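Probable M18 family aminopeptidase 1 (Thermotoga maritima, PDB 2GLF) probably acts as a zinc-dependent aminopeptidase that removes residues from the N-terminus of peptides. Local coordinates at residues V89-D94 with Q248-C253; M35-I40 with K71-F76. All blocks are in the same frame, centred on the assembly; numbering follows the deposited sequence.

Contact 1. Residues V89-D94 with Q248-C253; sequences VVAHID and QDDRIC. With MN (manganese (II) ion), chain E; MN (manganese (II) ion), chain F.
Asp250 of segment 248-253 meets His92, at the end of strand 87-92, in two ways. Its OD2 accepts the backbone N-H of His92 along a nearly straight line (176°). The modelled N to OD2 length is very short and doubtful at this resolution. Asp250 CB lies over one face of the His92 imidazole, 3.5 Å from the ring centroid, in a CH-pi contact. The His92 ring and the Asp250 carboxylate differ by 26° in plane. With CG between the backbone N and the carbonyl carbon (chi1 70°), the His92 ring lies beside Asp250. NE2 of the same ring binds a manganese ion at 2.4 Å. ND1 donates weakly to both Asp94 O and Asp94 OD2. The other oxygen of that carboxylate, OD1, is hydrogen-bonded to Tyr119 OH and Glu279 N. Asp249 bridges the two manganese ions: OD1 binds the ion of His92 at 2.3 Å, and OD2 binds the second at 2.4 Å. Asp326 completes the protein ligands of the first ion. Glu279 and His425 complete those of the second. Arg251 meets the loop after the strand: NE (3.0 Å) and NH2 (2.7 Å) both donate weakly to Ile93 O, which lies at the guanidinium edge. Asp94, through ND1, and Asp250, over the ring face, probably help to orient His92 in a two-metal site, consistent with a zinc aminopeptidase.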
ATOM      1  N   VAL A  89      12.600  29.262  43.841  1.00 13.15           N
ATOM      2  CA  VAL A  89      12.013  28.042  43.327  1.00 13.10           C
ATOM      3  C   VAL A  89      10.913  28.630  42.439  1.00 13.16           C
ATOM      4  O   VAL A  89      10.150  29.498  42.879  1.00 13.82           O
ATOM      5  CB  VAL A  89      11.439  27.173  44.466  1.00 18.45           C
ATOM      6  CG1 VAL A  89      10.525  28.002  45.330  1.00 19.27           C
ATOM      7  CG2 VAL A  89      10.699  25.982  43.899  1.00 18.74           C
ATOM      8  N   VAL A  90      10.858  28.209  41.179  1.00 16.13           N
ATOM      9  CA  VAL A  90       9.860  28.746  40.259  1.00 15.50           C
ATOM     10  C   VAL A  90       8.951  27.687  39.670  1.00 15.38           C
ATOM     11  O   VAL A  90       9.366  26.546  39.459  1.00 16.45           O
ATOM     12  CB  VAL A  90      10.529  29.497  39.098  1.00 17.23           C
ATOM     13  CG1 VAL A  90      11.357  30.633  39.641  1.00 17.59           C
ATOM     14  CG2 VAL A  90      11.399  28.544  38.290  1.00 16.54           C
ATOM     15  N   ALA A  91       7.709  28.079  39.403  1.00  9.46           N
ATOM     16  CA  ALA A  91       6.722  27.178  38.823  1.00  9.46           C
ATOM     17  C   ALA A  91       5.735  27.943  37.945  1.00  9.46           C
ATOM     18  O   ALA A  91       5.791  29.171  37.856  1.00  9.46           O
ATOM     19  CB  ALA A  91       5.980  26.446  39.925  1.00  1.76           C
ATOM     20  N   HIS A  92       4.845  27.215  37.279  1.00  9.29           N
ATOM     21  CA  HIS A  92       3.842  27.842  36.430  1.00  9.33           C
ATOM     22  C   HIS A  92       2.448  27.497  36.942  1.00  9.51           C
ATOM     23  O   HIS A  92       2.219  26.412  37.477  1.00  9.46           O
ATOM     24  CB  HIS A  92       4.025  27.427  34.959  1.00 13.57           C
ATOM     25  CG  HIS A  92       3.694  25.994  34.661  1.00 14.27           C
ATOM     26  ND1 HIS A  92       2.432  25.586  34.277  1.00 16.58           N
ATOM     27  CD2 HIS A  92       4.479  24.890  34.606  1.00 14.89           C
ATOM     28  CE1 HIS A  92       2.456  24.295  33.993  1.00 16.43           C
ATOM     29  NE2 HIS A  92       3.686  23.848  34.184  1.00 15.74           N
ATOM     30  N   ILE A  93       1.522  28.436  36.803  1.00  9.30           N
ATOM     31  CA  ILE A  93       0.179  28.217  37.290  1.00  9.26           C
ATOM     32  C   ILE A  93      -0.865  28.089  36.191  1.00  9.42           C
ATOM     33  O   ILE A  93      -2.062  28.059  36.473  1.00  9.34           O
ATOM     34  CB  ILE A  93      -0.233  29.326  38.288  1.00  9.49           C
ATOM     35  CG1 ILE A  93      -0.017  30.705  37.671  1.00  9.49           C
ATOM     36  CG2 ILE A  93       0.581  29.199  39.563  1.00  9.49           C
ATOM     37  CD1 ILE A  93      -0.415  31.836  38.586  1.00  9.58           C
ATOM     38  N   ASP A  94      -0.426  28.008  34.941  1.00  8.51           N
ATOM     39  CA  ASP A  94      -1.374  27.824  33.849  1.00 10.22           C
ATOM     40  C   ASP A  94      -1.446  26.314  33.592  1.00 11.43           C
ATOM     41  O   ASP A  94      -0.467  25.598  33.818  1.00 11.75           O
ATOM     42  CB  ASP A  94      -0.911  28.549  32.585  1.00 19.59           C
ATOM     43  CG  ASP A  94       0.405  28.023  32.059  1.00 22.87           C
ATOM     44  OD1 ASP A  94       0.495  27.774  30.836  1.00 25.20           O
ATOM     45  OD2 ASP A  94       1.350  27.863  32.866  1.00 28.56           O
ATOM     46  N   GLN A 248      -2.981  19.531  38.480  1.00 20.42           N
ATOM     47  CA  GLN A 248      -1.897  19.278  39.409  1.00 20.99           C
ATOM     48  C   GLN A 248      -0.595  19.582  38.696  1.00 20.88           C
ATOM     49  O   GLN A 248       0.435  19.799  39.339  1.00 20.20           O
ATOM     50  CB  GLN A 248      -1.913  17.833  39.898  1.00 22.29           C
ATOM     51  CG  GLN A 248      -2.796  17.649  41.111  1.00 22.94           C
ATOM     52  CD  GLN A 248      -2.726  16.255  41.674  1.00 25.51           C
ATOM     53  OE1 GLN A 248      -3.179  15.296  41.049  1.00 29.88           O
ATOM     54  NE2 GLN A 248      -2.148  16.131  42.865  1.00 27.39           N
ATOM     55  N   ASP A 249      -0.644  19.612  37.364  1.00 23.76           N
ATOM     56  CA  ASP A 249       0.553  19.916  36.601  1.00 23.90           C
ATOM     57  C   ASP A 249       1.010  21.308  36.992  1.00 24.62           C
ATOM     58  O   ASP A 249       0.550  22.320  36.459  1.00 24.24           O
ATOM     59  CB  ASP A 249       0.319  19.871  35.096  1.00 17.36           C
ATOM     60  CG  ASP A 249       1.625  20.009  34.299  1.00 16.77           C
ATOM     61  OD1 ASP A 249       2.517  20.780  34.720  1.00 19.51           O
ATOM     62  OD2 ASP A 249       1.756  19.365  33.236  1.00 16.76           O
ATOM     63  N   ASP A 250       1.905  21.302  37.972  1.00 55.64           N
ATOM     64  CA  ASP A 250       2.562  22.456  38.548  1.00 55.58           C
ATOM     65  C   ASP A 250       1.893  23.305  39.600  1.00 55.30           C
ATOM     66  O   ASP A 250       2.566  24.114  40.237  1.00 55.16           O
ATOM     67  CB  ASP A 250       3.123  23.345  37.463  1.00 29.01           C
ATOM     68  CG  ASP A 250       4.566  23.654  37.712  1.00 30.88           C
ATOM     69  OD1 ASP A 250       5.289  22.714  38.108  1.00 29.60           O
ATOM     70  OD2 ASP A 250       4.977  24.814  37.528  1.00 31.02           O
ATOM     71  N   ARG A 251       0.591  23.162  39.801  1.00 20.94           N
ATOM     72  CA  ARG A 251      -0.009  23.941  40.877  1.00 21.07           C
ATOM     73  C   ARG A 251       0.399  23.161  42.122  1.00 21.51           C
ATOM     74  O   ARG A 251       0.348  23.671  43.239  1.00 21.35           O
ATOM     75  CB  ARG A 251      -1.537  24.031  40.749  1.00 12.24           C
ATOM     76  CG  ARG A 251      -1.979  24.717  39.466  1.00 12.32           C
ATOM     77  CD  ARG A 251      -3.289  25.464  39.606  1.00 11.82           C
ATOM     78  NE  ARG A 251      -3.526  26.269  38.413  1.00 13.98           N
ATOM     79  CZ  ARG A 251      -4.229  25.868  37.360  1.00 13.82           C
ATOM     80  NH1 ARG A 251      -4.781  24.666  37.350  1.00 16.38           N
ATOM     81  NH2 ARG A 251      -4.361  26.660  36.307  1.00 10.73           N
ATOM     82  N   ILE A 252       0.834  21.919  41.903  1.00 17.66           N
ATOM     83  CA  ILE A 252       1.281  21.072  42.993  1.00 18.06           C
ATOM     84  C   ILE A 252       2.659  21.562  43.400  1.00 18.07           C
ATOM     85  O   ILE A 252       3.058  21.439  44.552  1.00 19.22           O
ATOM     86  CB  ILE A 252       1.380  19.589  42.576  1.00 15.28           C
ATOM     87  CG1 ILE A 252       1.534  18.717  43.828  1.00 15.28           C
ATOM     88  CG2 ILE A 252       2.576  19.380  41.657  1.00 15.28           C
ATOM     89  CD1 ILE A 252       1.382  17.233  43.567  1.00 15.28           C
ATOM     90  N   CYS A 253       3.392  22.115  42.444  1.00 21.35           N
ATOM     91  CA  CYS A 253       4.709  22.644  42.738  1.00 21.19           C
ATOM     92  C   CYS A 253       4.571  24.071  43.219  1.00 20.82           C
ATOM     93  O   CYS A 253       5.401  24.562  43.980  1.00 20.37           O
ATOM     94  CB  CYS A 253       5.591  22.594  41.504  1.00 18.48           C
ATOM     95  SG  CYS A 253       6.301  20.988  41.293  1.00 20.56           S
TER
HETATM   96 MN    MN E5001       4.494  21.574  33.813  1.00 17.51          MN
HETATM   97 MN    MN F5002       2.449  20.669  31.327  1.00 19.73          MN
HETATM   98  O   HOH W   1      -0.474  25.015  36.598  1.00 33.77           O
HETATM   99  O   HOH W   2       5.000  19.270  33.903  1.00 24.06           O

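Contact 2. Residues M35-I40 with K71-F76; sequences MTVKEI and KAIAAF
Lys71 NZ is gripped from two subunits: it forms a salt bridge with Glu224 and a hydrogen bond with His369 of the second subunit. Its CB points away from segment 35-40, and the extended side chain leads to Glu224 and the neighbouring subunit. The backbone of Lys71 is what faces Val37. There Val37 CG2 rests on the peptide link, 3.5 Å from Lys71 C and 3.7 Å from Ala72 N. This methyl lies anti to its own carbonyl carbon, beside the backbone N. The helix packs here against the start of strand 73-77, in the mixed sheet of the alpha/beta domain that carries the metal site. The strand runs antiparallel to both of its neighbours, 64-67 and 270-275. The CB of Ile73 points toward the helix, and its CG2 meets two methyls. Ile73 CG2 lies 4.2 Å from Val37 CG2. Ile73 CG2 is also 4.3 Å from Ile40 CG2. Ile73 CG1 is anti to the backbone N (chi1 -175°), while CG2, the branch that meets the helix, lies between N and the carbonyl carbon. The side chain of Ile73 also touches Tyr65 and Val67 on strand 64-67. Ile40 reaches on to Leu258 of helix 248-263, and Val37 also touches Val67.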
HETATM    1  N   MSE A  35      -7.212  32.582  39.016  1.00 25.00           N
HETATM    2  CA  MSE A  35      -7.726  32.127  40.300  1.00 26.54           C
HETATM    3  C   MSE A  35      -6.602  31.750  41.251  1.00 24.84           C
HETATM    4  O   MSE A  35      -6.665  32.045  42.447  1.00 24.74           O
HETATM    5  CB  MSE A  35      -8.652  30.924  40.105  1.00 59.20           C
HETATM    6  CG  MSE A  35     -10.131  31.250  40.200  1.00 61.02           C
HETATM    7 SE   MSE A  35     -11.262  29.817  39.543  1.00 64.25          SE
HETATM    8  CE  MSE A  35     -11.484  30.507  37.764  1.00 61.61           C
ATOM      9  N   THR A  36      -5.576  31.088  40.729  1.00 26.38           N
ATOM     10  CA  THR A  36      -4.458  30.678  41.570  1.00 24.99           C
ATOM     11  C   THR A  36      -3.771  31.916  42.114  1.00 23.57           C
ATOM     12  O   THR A  36      -3.454  31.978  43.297  1.00 22.17           O
ATOM     13  CB  THR A  36      -3.440  29.831  40.791  1.00 17.93           C
ATOM     14  OG1 THR A  36      -4.139  28.848  40.016  1.00 18.05           O
ATOM     15  CG2 THR A  36      -2.496  29.116  41.758  1.00 17.75           C
ATOM     16  N   VAL A  37      -3.551  32.909  41.258  1.00 19.22           N
ATOM     17  CA  VAL A  37      -2.916  34.137  41.710  1.00 19.47           C
ATOM     18  C   VAL A  37      -3.720  34.723  42.868  1.00 19.85           C
ATOM     19  O   VAL A  37      -3.165  35.012  43.928  1.00 19.37           O
ATOM     20  CB  VAL A  37      -2.802  35.181  40.571  1.00 15.19           C
ATOM     21  CG1 VAL A  37      -2.527  36.575  41.149  1.00 15.11           C
ATOM     22  CG2 VAL A  37      -1.667  34.787  39.626  1.00 15.71           C
ATOM     23  N   LYS A  38      -5.026  34.874  42.669  1.00 28.99           N
ATOM     24  CA  LYS A  38      -5.900  35.418  43.707  1.00 30.23           C
ATOM     25  C   LYS A  38      -5.749  34.662  45.023  1.00 30.79           C
ATOM     26  O   LYS A  38      -5.680  35.264  46.096  1.00 30.85           O
ATOM     27  CB  LYS A  38      -7.366  35.353  43.270  1.00 26.99           C
ATOM     28  CG  LYS A  38      -8.331  35.670  44.395  1.00 28.39           C
ATOM     29  CD  LYS A  38      -9.756  35.277  44.061  1.00 33.71           C
ATOM     30  CE  LYS A  38     -10.626  35.286  45.312  1.00 38.37           C
ATOM     31  NZ  LYS A  38     -10.092  34.371  46.368  1.00 38.83           N
ATOM     32  N   GLU A  39      -5.700  33.339  44.934  1.00 27.72           N
ATOM     33  CA  GLU A  39      -5.577  32.501  46.110  1.00 29.06           C
ATOM     34  C   GLU A  39      -4.190  32.628  46.743  1.00 29.47           C
ATOM     35  O   GLU A  39      -4.050  32.576  47.967  1.00 30.34           O
ATOM     36  CB  GLU A  39      -5.875  31.051  45.723  1.00 46.99           C
ATOM     37  CG  GLU A  39      -6.094  30.113  46.891  1.00 50.13           C
ATOM     38  CD  GLU A  39      -6.949  30.723  47.982  1.00 54.97           C
ATOM     39  OE1 GLU A  39      -7.832  31.553  47.665  1.00 56.20           O
ATOM     40  OE2 GLU A  39      -6.742  30.361  49.159  1.00 54.61           O
ATOM     41  N   ILE A  40      -3.168  32.811  45.910  1.00 27.62           N
ATOM     42  CA  ILE A  40      -1.799  32.949  46.399  1.00 26.41           C
ATOM     43  C   ILE A  40      -1.605  34.314  47.049  1.00 26.56           C
ATOM     44  O   ILE A  40      -0.923  34.438  48.066  1.00 27.25           O
ATOM     45  CB  ILE A  40      -0.776  32.767  45.245  1.00 19.90           C
ATOM     46  CG1 ILE A  40      -0.897  31.352  44.681  1.00 20.17           C
ATOM     47  CG2 ILE A  40       0.655  32.977  45.751  1.00 17.69           C
ATOM     48  CD1 ILE A  40      -0.021  31.103  43.472  1.00 19.81           C
ATOM     49  N   LYS A  71      -2.126  37.335  36.515  1.00 14.68           N
ATOM     50  CA  LYS A  71      -1.852  36.010  35.978  1.00 14.40           C
ATOM     51  C   LYS A  71      -0.478  35.501  36.396  1.00 14.42           C
ATOM     52  O   LYS A  71      -0.145  34.344  36.177  1.00 15.19           O
ATOM     53  CB  LYS A  71      -1.948  36.035  34.453  1.00 16.08           C
ATOM     54  CG  LYS A  71      -3.315  36.412  33.924  1.00 17.09           C
ATOM     55  CD  LYS A  71      -3.304  36.473  32.411  1.00 16.46           C
ATOM     56  CE  LYS A  71      -4.673  36.823  31.873  1.00 17.46           C
ATOM     57  NZ  LYS A  71      -4.707  36.866  30.382  1.00 17.07           N
ATOM     58  N   ALA A  72       0.324  36.369  36.991  1.00 20.91           N
ATOM     59  CA  ALA A  72       1.649  35.975  37.437  1.00 19.75           C
ATOM     60  C   ALA A  72       1.930  36.686  38.747  1.00 20.11           C
ATOM     61  O   ALA A  72       1.394  37.762  39.004  1.00 21.12           O
ATOM     62  CB  ALA A  72       2.682  36.355  36.397  1.00  7.55           C
ATOM     63  N   ILE A  73       2.764  36.096  39.588  1.00 15.42           N
ATOM     64  CA  ILE A  73       3.056  36.730  40.857  1.00 15.08           C
ATOM     65  C   ILE A  73       4.347  36.203  41.469  1.00 15.89           C
ATOM     66  O   ILE A  73       4.538  34.997  41.627  1.00 16.26           O
ATOM     67  CB  ILE A  73       1.876  36.530  41.832  1.00 21.55           C
ATOM     68  CG1 ILE A  73       2.122  37.303  43.124  1.00 20.90           C
ATOM     69  CG2 ILE A  73       1.672  35.048  42.105  1.00 22.15           C
ATOM     70  CD1 ILE A  73       0.977  37.205  44.111  1.00 20.74           C
ATOM     71  N   ALA A  74       5.243  37.126  41.790  1.00 12.98           N
ATOM     72  CA  ALA A  74       6.520  36.780  42.392  1.00 12.98           C
ATOM     73  C   ALA A  74       6.507  37.220  43.857  1.00 12.98           C
ATOM     74  O   ALA A  74       6.091  38.331  44.178  1.00 12.98           O
ATOM     75  CB  ALA A  74       7.651  37.465  41.638  1.00 20.46           C
ATOM     76  N   ALA A  75       6.946  36.338  44.744  1.00 19.34           N
ATOM     77  CA  ALA A  75       6.977  36.654  46.163  1.00 20.42           C
ATOM     78  C   ALA A  75       8.383  36.480  46.705  1.00 21.28           C
ATOM     79  O   ALA A  75       8.995  35.431  46.526  1.00 22.13           O
ATOM     80  CB  ALA A  75       6.020  35.753  46.920  1.00  9.79           C
ATOM     81  N   PHE A  76       8.898  37.512  47.362  1.00 18.35           N
ATOM     82  CA  PHE A  76      10.233  37.427  47.927  1.00 18.63           C
ATOM     83  C   PHE A  76      10.230  37.617  49.432  1.00 18.53           C
ATOM     84  O   PHE A  76       9.242  38.043  50.036  1.00 18.74           O
ATOM     85  CB  PHE A  76      11.166  38.479  47.320  1.00 16.24           C
ATOM     86  CG  PHE A  76      11.200  38.476  45.824  1.00 16.73           C
ATOM     87  CD1 PHE A  76      10.427  39.382  45.096  1.00 16.24           C
ATOM     88  CD2 PHE A  76      11.993  37.560  45.134  1.00 17.23           C
ATOM     89  CE1 PHE A  76      10.444  39.373  43.707  1.00 16.24           C
ATOM     90  CE2 PHE A  76      12.015  37.543  43.741  1.00 16.24           C
ATOM     91  CZ  PHE A  76      11.241  38.448  43.025  1.00 16.24           C
TER

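How the contacts relate
Contact 2 closes along the chain before contact 1 opens, and their centres lie 11 Å apart. Strands 73-77 and 87-92 follow each other in the sequence and belong to the same mixed sheet, with strand 270-275 between them. Helices 33-45 and 248-263 pack on one face of that sheet and touch each other. The contacts meet directly: Ile93 CD1 of contact 1 touches Val37 CG2 of contact 2, and Arg251 packs on Thr36. Ile93, just after strand 87-92, touches both helices. Contact 1 holds metal ligands near the chain centre. Contact 2 extends the same layer outward, where Lys71 reaches a neighbouring subunit.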